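Local coordinates for protein Bug27 (Bordetella pertussis, PDB 2QPQ), which probably serves as a periplasmic solute-binding protein of the Bug family, holding its ligand between two alpha/beta domains in Venus-flytrap fashion, at residues A145-L148 with L149-S152; Y114-L117 with G118-M121; G21-M24 with L25-I29. All blocks are in the same frame, centred on the assembly; numbering follows the deposited sequence.

Interaction 1 of 3, residues A145-L148 with L149-S152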
loop_
_atom_site.group_PDB
_atom_site.type_symbol
_atom_site.label_atom_id
_atom_site.label_comp_id
_atom_site.label_asym_id
_atom_site.label_seq_id
_atom_site.Cartn_x
_atom_site.Cartn_y
_atom_site.Cartn_z
ATOM N N ALA A 145 -5.602 4.003 -7.428
ATOM C CA ALA A 145 -6.302 5.169 -6.883
ATOM C C ALA A 145 -6.670 6.165 -8.006
ATOM O O ALA A 145 -7.809 6.676 -8.053
ATOM C CB ALA A 145 -5.514 5.848 -5.754
ATOM N N GLY A 146 -5.762 6.370 -8.952
ATOM C CA GLY A 146 -6.029 7.317 -10.089
ATOM C C GLY A 146 -7.046 6.704 -11.043
ATOM O O GLY A 146 -7.933 7.388 -11.572
ATOM N N GLU A 147 -6.919 5.408 -11.307
ATOM C CA GLU A 147 -7.896 4.748 -12.165
ATOM C C GLU A 147 -9.286 4.687 -11.515
ATOM O O GLU A 147 -10.294 4.847 -12.185
ATOM C CB GLU A 147 -7.385 3.368 -12.576
ATOM C CG GLU A 147 -6.194 3.471 -13.585
ATOM C CD GLU A 147 -6.558 4.306 -14.809
ATOM O OE1 GLU A 147 -7.591 3.985 -15.418
ATOM O OE2 GLU A 147 -5.831 5.288 -15.172
ATOM N N LEU A 148 -9.336 4.474 -10.201
ATOM C CA LEU A 148 -10.605 4.464 -9.499
ATOM C C LEU A 148 -11.259 5.831 -9.578
ATOM O O LEU A 148 -12.483 5.936 -9.748
ATOM C CB LEU A 148 -10.412 4.038 -8.033
ATOM C CG LEU A 148 -11.656 3.944 -7.136
ATOM C CD1 LEU A 148 -12.653 2.891 -7.672
ATOM C CD2 LEU A 148 -11.196 3.623 -5.708
ATOM N N LEU A 149 -10.467 6.883 -9.443
ATOM C CA LEU A 149 -11.024 8.212 -9.617
ATOM C C LEU A 149 -11.604 8.404 -11.026
ATOM O O LEU A 149 -12.703 8.960 -11.173
ATOM C CB LEU A 149 -9.986 9.271 -9.317
ATOM C CG LEU A 149 -10.436 10.751 -9.346
ATOM C CD1 LEU A 149 -11.602 11.012 -8.381
ATOM C CD2 LEU A 149 -9.249 11.614 -9.006
ATOM N N ASN A 150 -10.855 7.976 -12.046
ATOM C CA ASN A 150 -11.309 8.045 -13.447
ATOM C C ASN A 150 -12.657 7.371 -13.618
ATOM O O ASN A 150 -13.555 7.945 -14.228
ATOM C CB ASN A 150 -10.348 7.352 -14.434
ATOM C CG ASN A 150 -9.168 8.232 -14.888
ATOM O OD1 ASN A 150 -8.188 7.696 -15.416
ATOM N ND2 ASN A 150 -9.256 9.554 -14.718
ATOM N N VAL A 151 -12.752 6.142 -13.123
ATOM C CA VAL A 151 -13.965 5.321 -13.244
ATOM C C VAL A 151 -15.117 5.966 -12.440
ATOM O O VAL A 151 -16.228 6.081 -12.948
ATOM C CB VAL A 151 -13.683 3.839 -12.819
ATOM C CG1 VAL A 151 -14.962 3.019 -12.678
ATOM C CG2 VAL A 151 -12.746 3.149 -13.825
ATOM N N SER A 152 -14.832 6.431 -11.220
ATOM C CA SER A 152 -15.868 6.950 -10.317
ATOM C C SER A 152 -16.312 8.357 -10.659
ATOM O O SER A 152 -17.490 8.714 -10.499
ATOM C CB SER A 152 -15.371 6.900 -8.860
ATOM O OG SER A 152 -14.989 5.572 -8.484
#
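Ser152 and Leu148 meet one turn apart on the helix, and the serine grips the leucine carbonyl twice. Its backbone N gives the usual helical hydrogen bond to Leu148 O at 2.8 Å, and its hydroxyl OG donates to the same Leu148 O, also at 2.8 Å. The two donors come in from opposite faces of the carbonyl plane. With chi1 at -57°, Ser152 OG stands beside its own N and opposite its carbonyl carbon, which turns it back along the helix; a small hydroxyl suits this exposed position because the helix itself can satisfy it. Leu148 passes alongside the hydroxyl: one methyl, CD1, comes to 3.6 Å from Ser152 OG, while the side chain also packs on Leu292 of helix 275-296 and on Tyr224.

Glu147 bends at chi2 (-55°), which brings its carboxylate close to the side chain of Asn150, and OE2 is held by a hydrogen bond from the hydroxyl of Tyr133. One branch of Val151, CG2, rests 3.4 Å from Glu147 O, which accepts from Val151 N at 2.9 Å; this compact apolar residue also packs on Gln295 and Ile296 of helix 275-296. Gly146 is buried and has no side chain, and Gly146 O accepts from Asn150 N at 3.0 Å, while Ala145 O accepts from both Leu149 N and the hydroxyl of Tyr224. This is the regular i+4 to i N-H...O=C bonding of an alpha-helix packed on more than one side, here the helix 141-153 that links parallel strands 132-135 and 158-161 in a beta-alpha-beta unit.

Interaction 2 of 3, residues Y114-L117 with G118-M121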
loop_
_atom_site.group_PDB
_atom_site.type_symbol
_atom_site.label_atom_id
_atom_site.label_comp_id
_atom_site.label_asym_id
_atom_site.label_seq_id
_atom_site.Cartn_x
_atom_site.Cartn_y
_atom_site.Cartn_z
ATOM N N TYR A 114 -3.814 23.695 -10.445
ATOM C CA TYR A 114 -4.839 22.899 -9.782
ATOM C C TYR A 114 -4.781 23.165 -8.303
ATOM O O TYR A 114 -3.853 22.735 -7.610
ATOM C CB TYR A 114 -4.655 21.388 -10.009
ATOM C CG TYR A 114 -4.621 20.942 -11.434
ATOM C CD1 TYR A 114 -5.683 21.216 -12.307
ATOM C CD2 TYR A 114 -3.537 20.201 -11.915
ATOM C CE1 TYR A 114 -5.653 20.781 -13.641
ATOM C CE2 TYR A 114 -3.491 19.785 -13.237
ATOM C CZ TYR A 114 -4.570 20.072 -14.086
ATOM O OH TYR A 114 -4.520 19.611 -15.380
ATOM N N LYS A 115 -5.801 23.876 -7.833
ATOM C CA LYS A 115 -5.913 24.300 -6.458
ATOM C C LYS A 115 -6.748 23.313 -5.624
ATOM O O LYS A 115 -6.557 23.173 -4.398
ATOM C CB LYS A 115 -6.556 25.721 -6.467
ATOM C CG LYS A 115 -5.572 26.939 -6.585
ATOM C CD LYS A 115 -4.552 26.946 -7.746
ATOM C CE LYS A 115 -3.745 28.299 -7.809
ATOM N NZ LYS A 115 -2.505 28.367 -8.715
ATOM N N THR A 116 -7.665 22.604 -6.284
ATOM C CA THR A 116 -8.510 21.638 -5.599
ATOM C C THR A 116 -8.618 20.391 -6.465
ATOM O O THR A 116 -8.321 20.439 -7.661
ATOM C CB THR A 116 -9.952 22.188 -5.388
ATOM O OG1 THR A 116 -10.603 22.294 -6.653
ATOM C CG2 THR A 116 -9.947 23.563 -4.753
ATOM N N LEU A 117 -9.068 19.287 -5.880
ATOM C CA LEU A 117 -9.381 18.104 -6.670
ATOM C C LEU A 117 -10.455 18.379 -7.713
ATOM O O LEU A 117 -10.396 17.816 -8.789
ATOM C CB LEU A 117 -9.785 16.901 -5.806
ATOM C CG LEU A 117 -9.715 15.544 -6.549
ATOM C CD1 LEU A 117 -8.251 15.105 -6.654
ATOM C CD2 LEU A 117 -10.526 14.454 -5.885
ATOM N N GLY A 118 -11.417 19.258 -7.396
ATOM C CA GLY A 118 -12.519 19.558 -8.302
ATOM C C GLY A 118 -12.052 20.183 -9.606
ATOM O O GLY A 118 -12.567 19.868 -10.662
ATOM N N GLU A 119 -11.060 21.065 -9.519
ATOM C CA GLU A 119 -10.414 21.677 -10.674
ATOM C C GLU A 119 -9.704 20.645 -11.543
ATOM O O GLU A 119 -9.737 20.733 -12.774
ATOM C CB GLU A 119 -9.436 22.773 -10.213
ATOM C CG GLU A 119 -10.168 24.069 -9.776
ATOM C CD GLU A 119 -9.271 25.114 -9.143
ATOM O OE1 GLU A 119 -8.030 25.031 -9.284
ATOM O OE2 GLU A 119 -9.818 26.062 -8.516
ATOM N N LEU A 120 -9.059 19.680 -10.900
ATOM C CA LEU A 120 -8.363 18.605 -11.627
ATOM C C LEU A 120 -9.373 17.768 -12.419
ATOM O O LEU A 120 -9.192 17.503 -13.616
ATOM C CB LEU A 120 -7.594 17.705 -10.625
ATOM C CG LEU A 120 -6.983 16.422 -11.209
ATOM C CD1 LEU A 120 -5.810 16.828 -12.085
ATOM C CD2 LEU A 120 -6.547 15.419 -10.133
ATOM N N MET A 121 -10.437 17.350 -11.734
ATOM C CA MET A 121 -11.480 16.528 -12.342
ATOM C C MET A 121 -12.191 17.234 -13.513
ATOM O O MET A 121 -12.434 16.617 -14.536
ATOM C CB MET A 121 -12.467 16.021 -11.295
ATOM C CG MET A 121 -11.872 15.036 -10.293
ATOM S SD MET A 121 -13.068 14.459 -9.077
ATOM C CE MET A 121 -13.540 15.963 -8.218
#
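Leu120 lays its CD1 methyl over the centre of the Tyr114 ring, 3.9 Å from the centroid and only 11° off the ring normal, a CH-pi contact made in the first turn of the helix. Its other methyl, CD2, meets Leu117 CD1 at 3.9 Å, so the two branches serve different neighbours. Leu117 CD2 in turn lies 4.1 Å from Met121 SD. The methionine is bent at chi3 (-62°), which turns its CE methyl back over Leu117, 3.7 Å from Leu117 O. These apolar groups form the tight side of the contact.

The polar side is looser and nearer solvent. Thr116 is the N-cap: its OG1, placed between its own N and carbonyl carbon, accepts from Glu119 N at 3.2 Å. Glu119 stretches its chain back, and Lys115 N meets its OE1 at 2.9 Å from above the carboxylate plane, 43° out of it. Short, branched threonine thus serves an N-H of the first turn, and long glutamate one just before the cap. Thr116 N, buried here, has no partner, so this is not a full capping box. The exposed Lys115 chain leads away, its NZ bonded to Ser112 O.

Helix 117-123 begins here, after strand 93-109. Leu117 and Leu120 press on Phe106 of that strand and on Leu199 of strand 196-201, Tyr114 also touches Val108 and Leu199, and Met121 reaches helix 141-153.

Interaction 3 of 3, residues G21-M24 with L25-I29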
loop_
_atom_site.group_PDB
_atom_site.type_symbol
_atom_site.label_atom_id
_atom_site.label_comp_id
_atom_site.label_asym_id
_atom_site.label_seq_id
_atom_site.Cartn_x
_atom_site.Cartn_y
_atom_site.Cartn_z
ATOM N N GLY A 21 7.577 1.801 2.501
ATOM C CA GLY A 21 6.964 1.551 3.818
ATOM C C GLY A 21 6.895 0.065 4.180
ATOM O O GLY A 21 7.017 -0.296 5.336
ATOM N N THR A 22 6.666 -0.800 3.190
ATOM C CA THR A 22 6.541 -2.229 3.458
ATOM C C THR A 22 7.847 -2.790 4.055
ATOM O O THR A 22 7.834 -3.492 5.077
ATOM C CB THR A 22 6.137 -2.991 2.172
ATOM O OG1 THR A 22 4.940 -2.410 1.663
ATOM C CG2 THR A 22 5.863 -4.456 2.480
ATOM N N ASP A 23 8.971 -2.436 3.437
ATOM C CA ASP A 23 10.295 -2.875 3.920
ATOM C C ASP A 23 10.571 -2.235 5.297
ATOM O O ASP A 23 11.130 -2.855 6.194
ATOM C CB ASP A 23 11.364 -2.448 2.918
ATOM C CG ASP A 23 12.762 -2.635 3.442
ATOM O OD1 ASP A 23 13.332 -3.744 3.286
ATOM O OD2 ASP A 23 13.303 -1.648 4.011
ATOM N N MET A 24 10.188 -0.981 5.440
ATOM C CA MET A 24 10.477 -0.240 6.690
ATOM C C MET A 24 9.764 -0.944 7.874
ATOM O O MET A 24 10.357 -1.192 8.932
ATOM C CB MET A 24 9.965 1.197 6.552
ATOM C CG MET A 24 10.115 2.050 7.832
ATOM S SD MET A 24 8.776 1.905 9.038
ATOM C CE MET A 24 7.480 2.903 8.298
ATOM N N LEU A 25 8.479 -1.230 7.694
ATOM C CA LEU A 25 7.708 -1.912 8.720
ATOM C C LEU A 25 8.212 -3.332 9.009
ATOM O O LEU A 25 8.311 -3.733 10.170
ATOM C CB LEU A 25 6.240 -1.925 8.340
ATOM C CG LEU A 25 5.509 -0.591 8.278
ATOM C CD1 LEU A 25 4.190 -0.753 7.487
ATOM C CD2 LEU A 25 5.260 -0.043 9.724
ATOM N N ALA A 26 8.502 -4.104 7.963
ATOM C CA ALA A 26 9.090 -5.429 8.167
ATOM C C ALA A 26 10.388 -5.354 8.993
ATOM O O ALA A 26 10.561 -6.103 9.954
ATOM C CB ALA A 26 9.310 -6.176 6.803
ATOM N N ARG A 27 11.270 -4.419 8.658
ATOM C CA ARG A 27 12.545 -4.279 9.373
ATOM C C ARG A 27 12.349 -3.754 10.805
ATOM O O ARG A 27 13.085 -4.181 11.724
ATOM C CB ARG A 27 13.530 -3.399 8.555
ATOM C CG ARG A 27 13.937 -4.112 7.291
ATOM C CD ARG A 27 14.913 -3.361 6.438
ATOM N NE ARG A 27 15.215 -4.161 5.238
ATOM C CZ ARG A 27 16.111 -5.138 5.181
ATOM N NH1 ARG A 27 16.835 -5.450 6.269
ATOM N NH2 ARG A 27 16.298 -5.790 4.034
ATOM N N LEU A 28 11.341 -2.887 10.996
ATOM C CA LEU A 28 10.995 -2.369 12.332
ATOM C C LEU A 28 10.490 -3.537 13.209
ATOM O O LEU A 28 10.977 -3.740 14.345
ATOM C CB LEU A 28 9.985 -1.212 12.235
ATOM C CG LEU A 28 9.420 -0.423 13.441
ATOM C CD1 LEU A 28 10.516 0.354 14.139
ATOM C CD2 LEU A 28 8.350 0.543 13.000
ATOM N N ILE A 29 9.528 -4.295 12.683
ATOM C CA ILE A 29 9.037 -5.514 13.345
ATOM C C ILE A 29 10.170 -6.495 13.643
ATOM O O ILE A 29 10.310 -6.968 14.781
ATOM C CB ILE A 29 7.885 -6.221 12.524
ATOM C CG1 ILE A 29 6.621 -5.373 12.504
ATOM C CG2 ILE A 29 7.512 -7.616 13.109
ATOM C CD1 ILE A 29 5.685 -5.733 11.308
#
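Asp23 turns its CG anti to the backbone N (chi1 170°), while Arg27, one turn later, keeps its chain extended from CG to NE (chi2 -179°), and the two charged ends meet in a salt bridge. Arg27 NE donates to Asp23 OD1 at 2.7 Å, on the syn side of the oxygen, and the carboxylate lies at the guanidinium edge with the planes 46° apart. A long arginine can reach back from the exposed side to the buried aspartate, whose OD1 also has a weak hydrogen bond from Asn45.

On another face Met24, bent at chi2 and chi3, curls its CE to 4.0 Å from Leu25 CD2, and its SD lies 4.2 Å from Leu28 CD2. The pliable thioether lies alongside both leucines, and all three side chains touch helix 257-266. Small Ala26 lets the helix lie close to strands 10-14 and 67-72. At the first turn, Gly21 N and Thr22 OG1 hydrogen-bond a citrate, probably from the crystallisation liquor, and Thr22 OG1 also bonds Asn72. A helix N-terminus meeting a carboxylate ligand is consistent with the helix start lining the ligand pocket between the two domains of a Venus-flytrap protein.

Interactions 1 and 2 are neighbours: their centres are about 14 Å apart, and Leu149 CD1 packs on Met121 SD at 3.8 Å, bringing helices 117-123 and 141-153 together. Interaction 3 lies on the opposite side of the chain's centre, about 28 Å from the centre of interaction 1 and about 34 Å from that of interaction 2, centre to centre, with nearest atoms about 15 Å and 23 Å away. Of the three, interaction 3 is the one that touches the bound citrate, through Gly21 and Thr22, at the start of helix 21-35. Interactions 1 and 3 both lie on the helix of a beta-alpha-beta unit, whereas interaction 2 starts a short helix after a long strand.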